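Local structure of Sso-CP2 metallo-carboxypetidase (Sulfolobus solfataricus, 4MMO) at residues Leu5-Ser16 with Ile97-Gly107; Cys208-Val219 with Cys282-Gly290. The protein probably acts as a zinc-dependent carboxypeptidase of the M20 family, cleaving residues from the C-terminal ends of peptides. One frame throughout, in Å; residues are numbered along the deposited sequence.

Contact 1 of 2, residues Leu5-Ser16 with Ile97-Gly107; sequences LYTLIEFLKKPS and IYARGASDNKG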
loop_
_atom_site.group_PDB
_atom_site.type_symbol
_atom_site.label_atom_id
_atom_site.label_comp_id
_atom_site.label_asym_id
_atom_site.label_seq_id
_atom_site.Cartn_x
_atom_site.Cartn_y
_atom_site.Cartn_z
ATOM N N LEU A 5 -23.214 -29.658 -23.162
ATOM C CA LEU A 5 -22.016 -28.876 -23.399
ATOM C C LEU A 5 -22.373 -27.519 -23.996
ATOM O O LEU A 5 -21.857 -26.489 -23.565
ATOM C CB LEU A 5 -21.062 -29.632 -24.322
ATOM C CG LEU A 5 -19.750 -28.919 -24.646
ATOM C CD1 LEU A 5 -18.988 -28.576 -23.378
ATOM C CD2 LEU A 5 -18.889 -29.774 -25.562
ATOM N N TYR A 6 -23.270 -27.522 -24.976
ATOM C CA TYR A 6 -23.651 -26.296 -25.666
ATOM C C TYR A 6 -24.206 -25.260 -24.699
ATOM O O TYR A 6 -23.855 -24.081 -24.772
ATOM C CB TYR A 6 -24.687 -26.589 -26.755
ATOM C CG TYR A 6 -25.372 -25.349 -27.291
ATOM C CD1 TYR A 6 -24.766 -24.560 -28.262
ATOM C CD2 TYR A 6 -26.623 -24.967 -26.826
ATOM C CE1 TYR A 6 -25.388 -23.426 -28.753
ATOM C CE2 TYR A 6 -27.252 -23.834 -27.310
ATOM C CZ TYR A 6 -26.630 -23.069 -28.273
ATOM O OH TYR A 6 -27.253 -21.942 -28.758
ATOM N N THR A 7 -25.069 -25.700 -23.787
ATOM C CA THR A 7 -25.698 -24.776 -22.853
ATOM C C THR A 7 -24.668 -24.212 -21.877
ATOM O O THR A 7 -24.740 -23.042 -21.498
ATOM C CB THR A 7 -26.846 -25.448 -22.089
ATOM O OG1 THR A 7 -27.793 -25.963 -23.029
ATOM C CG2 THR A 7 -27.550 -24.449 -21.169
ATOM N N LEU A 8 -23.705 -25.039 -21.481
ATOM C CA LEU A 8 -22.654 -24.581 -20.581
ATOM C C LEU A 8 -21.836 -23.478 -21.250
ATOM O O LEU A 8 -21.558 -22.450 -20.632
ATOM C CB LEU A 8 -21.750 -25.743 -20.156
ATOM C CG LEU A 8 -20.459 -25.360 -19.425
ATOM C CD1 LEU A 8 -20.756 -24.536 -18.180
ATOM C CD2 LEU A 8 -19.662 -26.605 -19.067
ATOM N N ILE A 9 -21.457 -23.700 -22.509
ATOM C CA ILE A 9 -20.705 -22.715 -23.291
ATOM C C ILE A 9 -21.472 -21.401 -23.368
ATOM O O ILE A 9 -20.912 -20.328 -23.153
ATOM C CB ILE A 9 -20.439 -23.217 -24.734
ATOM C CG1 ILE A 9 -19.563 -24.473 -24.723
ATOM C CG2 ILE A 9 -19.786 -22.126 -25.593
ATOM C CD1 ILE A 9 -18.149 -24.258 -24.223
ATOM N N GLU A 10 -22.758 -21.497 -23.685
ATOM C CA GLU A 10 -23.634 -20.334 -23.756
ATOM C C GLU A 10 -23.638 -19.575 -22.426
ATOM O O GLU A 10 -23.560 -18.350 -22.400
ATOM C CB GLU A 10 -25.048 -20.792 -24.117
ATOM C CG GLU A 10 -26.075 -19.691 -24.255
ATOM C CD GLU A 10 -27.444 -20.235 -24.622
ATOM O OE1 GLU A 10 -27.887 -21.216 -23.981
ATOM O OE2 GLU A 10 -28.073 -19.690 -25.555
ATOM N N PHE A 11 -23.717 -20.321 -21.326
ATOM C CA PHE A 11 -23.725 -19.751 -19.979
ATOM C C PHE A 11 -22.408 -19.032 -19.707
ATOM O O PHE A 11 -22.386 -17.908 -19.191
ATOM C CB PHE A 11 -23.915 -20.888 -18.960
ATOM C CG PHE A 11 -24.245 -20.434 -17.552
ATOM C CD1 PHE A 11 -24.797 -19.189 -17.298
ATOM C CD2 PHE A 11 -24.005 -21.285 -16.476
ATOM C CE1 PHE A 11 -25.103 -18.797 -16.000
ATOM C CE2 PHE A 11 -24.310 -20.901 -15.179
ATOM C CZ PHE A 11 -24.856 -19.655 -14.941
ATOM N N LEU A 12 -21.313 -19.694 -20.064
ATOM C CA LEU A 12 -19.969 -19.196 -19.791
ATOM C C LEU A 12 -19.622 -17.936 -20.589
ATOM O O LEU A 12 -18.773 -17.148 -20.175
ATOM C CB LEU A 12 -18.942 -20.287 -20.095
ATOM C CG LEU A 12 -18.827 -21.439 -19.089
ATOM C CD1 LEU A 12 -17.914 -22.529 -19.630
ATOM C CD2 LEU A 12 -18.306 -20.939 -17.750
ATOM N N LYS A 13 -20.268 -17.752 -21.736
ATOM C CA LYS A 13 -19.982 -16.604 -22.585
ATOM C C LYS A 13 -20.584 -15.326 -22.016
ATOM O O LYS A 13 -20.211 -14.228 -22.421
ATOM C CB LYS A 13 -20.503 -16.837 -24.003
ATOM C CG LYS A 13 -19.608 -17.719 -24.853
ATOM C CD LYS A 13 -20.293 -18.079 -26.157
ATOM C CE LYS A 13 -19.333 -18.735 -27.134
ATOM N NZ LYS A 13 -20.037 -19.218 -28.355
ATOM N N LYS A 14 -21.513 -15.472 -21.079
ATOM C CA LYS A 14 -22.139 -14.315 -20.456
ATOM C C LYS A 14 -21.328 -13.854 -19.253
ATOM O O LYS A 14 -21.221 -14.579 -18.265
ATOM C CB LYS A 14 -23.566 -14.634 -20.022
ATOM C CG LYS A 14 -24.445 -15.158 -21.141
ATOM C CD LYS A 14 -25.910 -14.850 -20.888
ATOM C CE LYS A 14 -26.795 -15.468 -21.958
ATOM N NZ LYS A 14 -26.365 -15.098 -23.335
ATOM N N PRO A 15 -20.739 -12.649 -19.330
ATOM C CA PRO A 15 -20.031 -12.178 -18.139
ATOM C C PRO A 15 -21.000 -11.850 -17.013
ATOM O O PRO A 15 -22.176 -11.582 -17.254
ATOM C CB PRO A 15 -19.296 -10.926 -18.631
ATOM C CG PRO A 15 -20.054 -10.474 -19.815
ATOM C CD PRO A 15 -20.614 -11.709 -20.457
ATOM N N SER A 16 -20.501 -11.890 -15.786
ATOM C CA SER A 16 -21.332 -11.701 -14.611
ATOM C C SER A 16 -20.418 -11.403 -13.441
ATOM O O SER A 16 -20.463 -12.064 -12.405
ATOM C CB SER A 16 -22.170 -12.953 -14.340
ATOM O OG SER A 16 -21.375 -14.117 -14.450
ATOM N N ILE A 97 -12.534 -26.395 -21.556
ATOM C CA ILE A 97 -13.227 -25.141 -21.816
ATOM C C ILE A 97 -12.521 -24.039 -21.045
ATOM O O ILE A 97 -12.327 -24.159 -19.842
ATOM C CB ILE A 97 -14.690 -25.194 -21.356
ATOM C CG1 ILE A 97 -15.411 -26.380 -21.994
ATOM C CG2 ILE A 97 -15.405 -23.890 -21.712
ATOM C CD1 ILE A 97 -16.769 -26.650 -21.390
ATOM N N TYR A 98 -12.153 -22.963 -21.738
ATOM C CA TYR A 98 -11.414 -21.866 -21.120
ATOM C C TYR A 98 -12.289 -20.636 -20.932
ATOM O O TYR A 98 -12.607 -19.933 -21.890
ATOM C CB TYR A 98 -10.182 -21.516 -21.956
ATOM C CG TYR A 98 -9.085 -22.547 -21.856
ATOM C CD1 TYR A 98 -9.073 -23.661 -22.685
ATOM C CD2 TYR A 98 -8.069 -22.415 -20.923
ATOM C CE1 TYR A 98 -8.074 -24.611 -22.590
ATOM C CE2 TYR A 98 -7.067 -23.357 -20.818
ATOM C CZ TYR A 98 -7.073 -24.455 -21.654
ATOM O OH TYR A 98 -6.075 -25.396 -21.551
ATOM N N ALA A 99 -12.674 -20.382 -19.687
ATOM C CA ALA A 99 -13.466 -19.207 -19.360
ATOM C C ALA A 99 -13.429 -18.925 -17.865
ATOM O O ALA A 99 -13.319 -19.847 -17.054
ATOM C CB ALA A 99 -14.902 -19.398 -19.817
ATOM N N ARG A 100 -13.501 -17.647 -17.502
ATOM C CA ARG A 100 -13.755 -17.275 -16.118
ATOM C C ARG A 100 -15.114 -17.847 -15.731
ATOM O O ARG A 100 -16.098 -17.668 -16.452
ATOM C CB ARG A 100 -13.741 -15.751 -15.953
ATOM C CG ARG A 100 -14.374 -15.223 -14.662
ATOM C CD ARG A 100 -13.647 -15.690 -13.396
ATOM N NE ARG A 100 -12.448 -14.906 -13.105
ATOM C CZ ARG A 100 -11.192 -15.340 -13.204
ATOM N NH1 ARG A 100 -10.913 -16.582 -13.584
ATOM N NH2 ARG A 100 -10.197 -14.515 -12.909
ATOM N N GLY A 101 -15.159 -18.544 -14.599
ATOM C CA GLY A 101 -16.391 -19.142 -14.113
ATOM C C GLY A 101 -16.583 -20.607 -14.471
ATOM O O GLY A 101 -17.603 -21.202 -14.137
ATOM N N ALA A 102 -15.609 -21.194 -15.154
ATOM C CA ALA A 102 -15.732 -22.574 -15.604
ATOM C C ALA A 102 -15.761 -23.532 -14.404
ATOM O O ALA A 102 -16.588 -24.439 -14.338
ATOM C CB ALA A 102 -14.591 -22.917 -16.541
ATOM N N SER A 103 -14.863 -23.291 -13.455
ATOM C CA SER A 103 -14.768 -24.073 -12.236
ATOM C C SER A 103 -15.625 -23.465 -11.126
ATOM O O SER A 103 -16.424 -24.160 -10.497
ATOM C CB SER A 103 -13.309 -24.139 -11.789
ATOM O OG SER A 103 -13.184 -24.825 -10.556
ATOM N N ASP A 104 -15.451 -22.163 -10.904
ATOM C CA ASP A 104 -16.131 -21.432 -9.837
ATOM C C ASP A 104 -17.040 -20.376 -10.464
ATOM O O ASP A 104 -16.562 -19.283 -10.757
ATOM C CB ASP A 104 -15.074 -20.757 -8.945
ATOM C CG ASP A 104 -15.678 -19.908 -7.828
ATOM O OD1 ASP A 104 -16.873 -20.069 -7.506
ATOM O OD2 ASP A 104 -14.939 -19.077 -7.255
ATOM N N ASN A 105 -18.333 -20.651 -10.668
ATOM C CA ASN A 105 -19.042 -21.840 -10.188
ATOM C C ASN A 105 -20.100 -22.281 -11.212
ATOM O O ASN A 105 -21.056 -22.981 -10.876
ATOM C CB ASN A 105 -19.699 -21.507 -8.839
ATOM C CG ASN A 105 -20.441 -22.683 -8.210
ATOM O OD1 ASN A 105 -21.598 -22.545 -7.802
ATOM N ND2 ASN A 105 -19.784 -23.840 -8.130
ATOM N N LYS A 106 -19.929 -21.876 -12.470
ATOM C CA LYS A 106 -20.953 -22.119 -13.493
ATOM C C LYS A 106 -21.008 -23.560 -14.004
ATOM O O LYS A 106 -22.090 -24.089 -14.253
ATOM C CB LYS A 106 -20.761 -21.179 -14.684
ATOM C CG LYS A 106 -20.997 -19.715 -14.359
ATOM C CD LYS A 106 -20.919 -18.867 -15.615
ATOM C CE LYS A 106 -21.202 -17.394 -15.325
ATOM N NZ LYS A 106 -21.026 -16.559 -16.541
ATOM N N GLY A 107 -19.844 -24.171 -14.202
ATOM C CA GLY A 107 -19.781 -25.547 -14.664
ATOM C C GLY A 107 -20.494 -26.481 -13.696
ATOM O O GLY A 107 -21.326 -27.299 -14.094
HETATM O O HOH W 1 -18.639 -17.075 -17.278
#
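Lys106 runs its aliphatic chain over one face of the Phe11 ring, with CD 3.9 Å from the ring centroid and 6° off its normal, a CH-pi contact. With CG beside the backbone N (chi1 -66°) and the rest extended, the chain carries NZ past the ring to the last turn of helix 5-12 and the loop after it. There NZ bonds to Phe11 O at 3.3 Å, from above the carbonyl plane, while Lys14 N reaches the same oxygen from the opposite face. A weak bond of 3.2 Å joins NZ to Ser16 OG, whose stronger partner is the backbone O of Tyr72. Lysine suits this place: its methylenes pack like a hydrocarbon while its ammonium adds a second donor to Phe11 O and reaches the turn that follows.

The tight part is apolar. Ile97 is the hub: its CG2 meets Leu12 CD1 at 3.5 Å and also touches Ile9 CD1, and its CD1 lies 3.5 Å from Leu5 CD1. Leu8 CD1 rests on Gly107 CA, where glycine leaves the helix surface bare. An ordered water bridges Lys106 NZ, Leu12 O and Arg100 O. The looser side is at partly exposed Lys14, whose side chain leads away from residues 97-107.

The N-terminal helix thus backs the segment that carries Asp104, a zinc ligand with His71 and Glu163, in an M20 peptidase catalytic domain.

Contact 2 of 2, residues Cys208-Val219 with Cys282-Gly290; sequences CIDLAKIISTLV and CNVDGFECG. With SO4 (sulfate ion), chain G.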
loop_
_atom_site.group_PDB
_atom_site.type_symbol
_atom_site.label_atom_id
_atom_site.label_comp_id
_atom_site.label_asym_id
_atom_site.label_seq_id
_atom_site.Cartn_x
_atom_site.Cartn_y
_atom_site.Cartn_z
ATOM N N CYS A 208 1.156 6.967 8.939
ATOM C CA CYS A 208 1.757 5.695 8.521
ATOM C C CYS A 208 2.305 4.933 9.715
ATOM O O CYS A 208 1.979 3.764 9.924
ATOM C CB CYS A 208 2.902 5.916 7.537
ATOM S SG CYS A 208 2.523 7.012 6.187
ATOM N N ILE A 209 3.154 5.598 10.489
ATOM C CA ILE A 209 3.805 4.956 11.619
ATOM C C ILE A 209 2.772 4.565 12.671
ATOM O O ILE A 209 2.837 3.469 13.228
ATOM C CB ILE A 209 4.923 5.855 12.237
ATOM C CG1 ILE A 209 5.634 5.141 13.390
ATOM C CG2 ILE A 209 4.365 7.166 12.729
ATOM C CD1 ILE A 209 6.419 3.936 12.953
ATOM N N ASP A 210 1.813 5.453 12.926
ATOM C CA ASP A 210 0.791 5.189 13.933
ATOM C C ASP A 210 -0.014 3.954 13.562
ATOM O O ASP A 210 -0.233 3.079 14.396
ATOM C CB ASP A 210 -0.140 6.391 14.108
ATOM C CG ASP A 210 0.504 7.524 14.892
ATOM O OD1 ASP A 210 1.620 7.329 15.423
ATOM O OD2 ASP A 210 -0.113 8.609 14.986
ATOM N N LEU A 211 -0.440 3.876 12.307
ATOM C CA LEU A 211 -1.229 2.740 11.854
ATOM C C LEU A 211 -0.383 1.465 11.810
ATOM O O LEU A 211 -0.862 0.386 12.167
ATOM C CB LEU A 211 -1.846 3.019 10.483
ATOM C CG LEU A 211 -2.864 1.985 9.988
ATOM C CD1 LEU A 211 -3.999 1.783 10.993
ATOM C CD2 LEU A 211 -3.424 2.395 8.635
ATOM N N ALA A 212 0.871 1.592 11.380
ATOM C CA ALA A 212 1.792 0.457 11.392
ATOM C C ALA A 212 1.927 -0.082 12.808
ATOM O O ALA A 212 1.985 -1.292 13.023
ATOM C CB ALA A 212 3.158 0.861 10.849
ATOM N N LYS A 213 1.972 0.824 13.777
ATOM C CA LYS A 213 2.092 0.425 15.171
ATOM C C LYS A 213 0.826 -0.281 15.636
ATOM O O LYS A 213 0.900 -1.266 16.366
ATOM C CB LYS A 213 2.397 1.639 16.054
ATOM C CG LYS A 213 3.882 1.810 16.344
ATOM C CD LYS A 213 4.227 3.223 16.782
ATOM C CE LYS A 213 5.735 3.410 16.909
ATOM N NZ LYS A 213 6.350 2.462 17.883
ATOM N N ILE A 214 -0.327 0.215 15.194
ATOM C CA ILE A 214 -1.616 -0.366 15.558
ATOM C C ILE A 214 -1.718 -1.817 15.096
ATOM O O ILE A 214 -1.988 -2.713 15.899
ATOM C CB ILE A 214 -2.789 0.442 14.951
ATOM C CG1 ILE A 214 -2.929 1.798 15.649
ATOM C CG2 ILE A 214 -4.105 -0.338 15.034
ATOM C CD1 ILE A 214 -3.387 1.732 17.100
ATOM N N ILE A 215 -1.503 -2.052 13.805
ATOM C CA ILE A 215 -1.640 -3.400 13.265
ATOM C C ILE A 215 -0.579 -4.333 13.849
ATOM O O ILE A 215 -0.780 -5.544 13.907
ATOM C CB ILE A 215 -1.601 -3.424 11.718
ATOM C CG1 ILE A 215 -0.292 -2.836 11.194
ATOM C CG2 ILE A 215 -2.802 -2.671 11.153
ATOM C CD1 ILE A 215 -0.147 -2.904 9.690
ATOM N N SER A 216 0.538 -3.766 14.300
ATOM C CA SER A 216 1.584 -4.560 14.938
ATOM C C SER A 216 1.124 -5.151 16.271
ATOM O O SER A 216 1.639 -6.180 16.701
ATOM C CB SER A 216 2.849 -3.727 15.148
ATOM O OG SER A 216 3.473 -3.434 13.910
ATOM N N THR A 217 0.154 -4.508 16.918
ATOM C CA THR A 217 -0.326 -4.975 18.220
ATOM C C THR A 217 -1.291 -6.147 18.077
ATOM O O THR A 217 -1.567 -6.852 19.045
ATOM C CB THR A 217 -1.050 -3.854 19.012
ATOM O OG1 THR A 217 -2.229 -3.440 18.307
ATOM C CG2 THR A 217 -0.129 -2.648 19.228
ATOM N N LEU A 218 -1.801 -6.347 16.867
ATOM C CA LEU A 218 -2.825 -7.358 16.623
ATOM C C LEU A 218 -2.300 -8.793 16.722
ATOM O O LEU A 218 -3.025 -9.689 17.152
ATOM C CB LEU A 218 -3.466 -7.130 15.249
ATOM C CG LEU A 218 -4.239 -5.816 15.084
ATOM C CD1 LEU A 218 -4.702 -5.648 13.649
ATOM C CD2 LEU A 218 -5.427 -5.748 16.040
ATOM N N VAL A 219 -1.046 -9.007 16.329
ATOM C CA VAL A 219 -0.465 -10.350 16.286
ATOM C C VAL A 219 0.967 -10.355 16.811
ATOM O O VAL A 219 1.642 -9.328 16.776
ATOM C CB VAL A 219 -0.443 -10.890 14.844
ATOM C CG1 VAL A 219 -1.855 -11.008 14.297
ATOM C CG2 VAL A 219 0.405 -9.987 13.945
ATOM N N CYS A 282 -5.540 -13.430 11.573
ATOM C CA CYS A 282 -5.669 -11.988 11.425
ATOM C C CYS A 282 -4.669 -11.567 10.360
ATOM O O CYS A 282 -3.490 -11.377 10.648
ATOM C CB CYS A 282 -5.371 -11.258 12.733
ATOM S SG CYS A 282 -5.237 -9.457 12.539
ATOM N N ASN A 283 -5.149 -11.439 9.129
ATOM C CA ASN A 283 -4.286 -11.190 7.984
ATOM C C ASN A 283 -4.420 -9.765 7.450
ATOM O O ASN A 283 -5.515 -9.196 7.435
ATOM C CB ASN A 283 -4.617 -12.193 6.882
ATOM C CG ASN A 283 -3.774 -11.998 5.644
ATOM O OD1 ASN A 283 -2.574 -12.277 5.648
ATOM N ND2 ASN A 283 -4.397 -11.527 4.572
ATOM N N VAL A 284 -3.299 -9.192 7.021
ATOM C CA VAL A 284 -3.299 -7.873 6.398
ATOM C C VAL A 284 -3.347 -8.040 4.884
ATOM O O VAL A 284 -2.416 -8.575 4.281
ATOM C CB VAL A 284 -2.054 -7.048 6.799
ATOM C CG1 VAL A 284 -2.050 -5.692 6.096
ATOM C CG2 VAL A 284 -2.001 -6.860 8.310
ATOM N N ASP A 285 -4.437 -7.585 4.274
ATOM C CA ASP A 285 -4.606 -7.689 2.829
ATOM C C ASP A 285 -3.982 -6.497 2.137
ATOM O O ASP A 285 -3.598 -6.570 0.969
ATOM C CB ASP A 285 -6.089 -7.748 2.460
ATOM C CG ASP A 285 -6.800 -8.902 3.106
ATOM O OD1 ASP A 285 -6.706 -10.032 2.579
ATOM O OD2 ASP A 285 -7.452 -8.681 4.143
ATOM N N GLY A 286 -3.896 -5.386 2.856
ATOM C CA GLY A 286 -3.408 -4.162 2.263
ATOM C C GLY A 286 -3.031 -3.106 3.275
ATOM O O GLY A 286 -3.608 -3.015 4.356
ATOM N N PHE A 287 -2.035 -2.314 2.908
ATOM C CA PHE A 287 -1.646 -1.147 3.674
ATOM C C PHE A 287 -1.120 -0.109 2.694
ATOM O O PHE A 287 -0.161 -0.361 1.962
ATOM C CB PHE A 287 -0.580 -1.515 4.708
ATOM C CG PHE A 287 -0.193 -0.378 5.618
ATOM C CD1 PHE A 287 -0.731 -0.273 6.890
ATOM C CD2 PHE A 287 0.713 0.578 5.204
ATOM C CE1 PHE A 287 -0.372 0.771 7.724
ATOM C CE2 PHE A 287 1.072 1.616 6.035
ATOM C CZ PHE A 287 0.529 1.713 7.294
ATOM N N GLU A 288 -1.778 1.045 2.668
ATOM C CA GLU A 288 -1.404 2.140 1.786
ATOM C C GLU A 288 -1.208 3.402 2.599
ATOM O O GLU A 288 -2.012 3.723 3.474
ATOM C CB GLU A 288 -2.496 2.381 0.742
ATOM C CG GLU A 288 -2.248 3.564 -0.189
ATOM C CD GLU A 288 -1.106 3.322 -1.157
ATOM O OE1 GLU A 288 -0.950 2.171 -1.620
ATOM O OE2 GLU A 288 -0.361 4.281 -1.456
ATOM N N CYS A 289 -0.137 4.121 2.302
ATOM C CA CYS A 289 0.097 5.413 2.922
ATOM C C CYS A 289 1.176 6.192 2.194
ATOM O O CYS A 289 2.173 5.625 1.748
ATOM C CB CYS A 289 0.508 5.244 4.378
ATOM S SG CYS A 289 0.773 6.826 5.181
ATOM N N GLY A 290 0.969 7.499 2.085
ATOM C CA GLY A 290 1.968 8.386 1.528
ATOM C C GLY A 290 2.340 8.065 0.097
ATOM O O GLY A 290 1.575 7.441 -0.637
HETATM S S SO4 G . 6.178 2.760 21.727
HETATM O O1 SO4 G . 5.433 3.121 20.523
HETATM O O2 SO4 G . 5.463 1.699 22.427
HETATM O O3 SO4 G . 7.512 2.285 21.361
HETATM O O4 SO4 G . 6.300 3.930 22.597
#
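A disulfide bonds a helix to a strand here: Cys208 SG and Cys289 SG are 2.0 Å apart, with a torsion of -60° about the S-S bond. The bridge fastens the N-terminal part of helix 208-218 to the C-terminal part of strand 283-290, which run nearly antiparallel at 160°. The cysteine backbones approach to 5.8 Å between CA atoms, closer than the segments come farther along, where larger side chains fill the interval.

Phe287 buries more area than any other residue of the contact. With CG anti to the backbone N (chi1 -176°), its ring extends from the strand to the helix, and CE1 lies 3.6 Å from Leu211 CD2. Ile215 CD1 approaches CD1 of the same ring obliquely at 3.9 Å. At the ring's edge, CZ is 3.6 Å from Cys208 O, an oxygen whose hydrogen-bonding need is already met by Ala212 N, so it can lie against the apolar ring edge. Small Ala212 lets the ring come close to the helix backbone. At the other end, Cys282 SG sits 4.0 Å from Leu218 CB, and Val219 CG1 is 3.9 Å from Cys282 CB; this third cysteine contributes an apolar sulfur to the packing.

Away from the strand, Lys213 NZ reaches a sulfate, probably from the crystallisation liquor, through O1 at 2.9 Å, and also bonds to Ser216 O and Val219 O of the second subunit. Ile209 packs on Ile215 of that subunit, so this face mixes polar and apolar contacts. Residues 286-290 pair antiparallel with a strand of the second subunit, continuing the sheet across the dimer interface.

The covalent bond thus fixes the Cys208/Cys289 end, while the rest, down to Val219 and Cys282, is held across these segments by apolar packing alone.

Near the N terminus, helix 3-12 enters contact 1, which closes when the chain returns through strand 96-98 to the start of helix 102-121, after passing through three strands of the six-stranded mixed sheet. The chain then supplies further parts of the zinc-binding region before entering the dimerisation region. There contact 2 opens at helix 207-218 and closes at strand 283-290, across a loop containing three further helices. The two loops follow in series and neither nest nor cross. Their centres are 39 Å apart, on opposite sides of the chain's centre: contact 1 ties the N-terminal helix to the catalytic part, contact 2 a helix to the sheet shared between subunits.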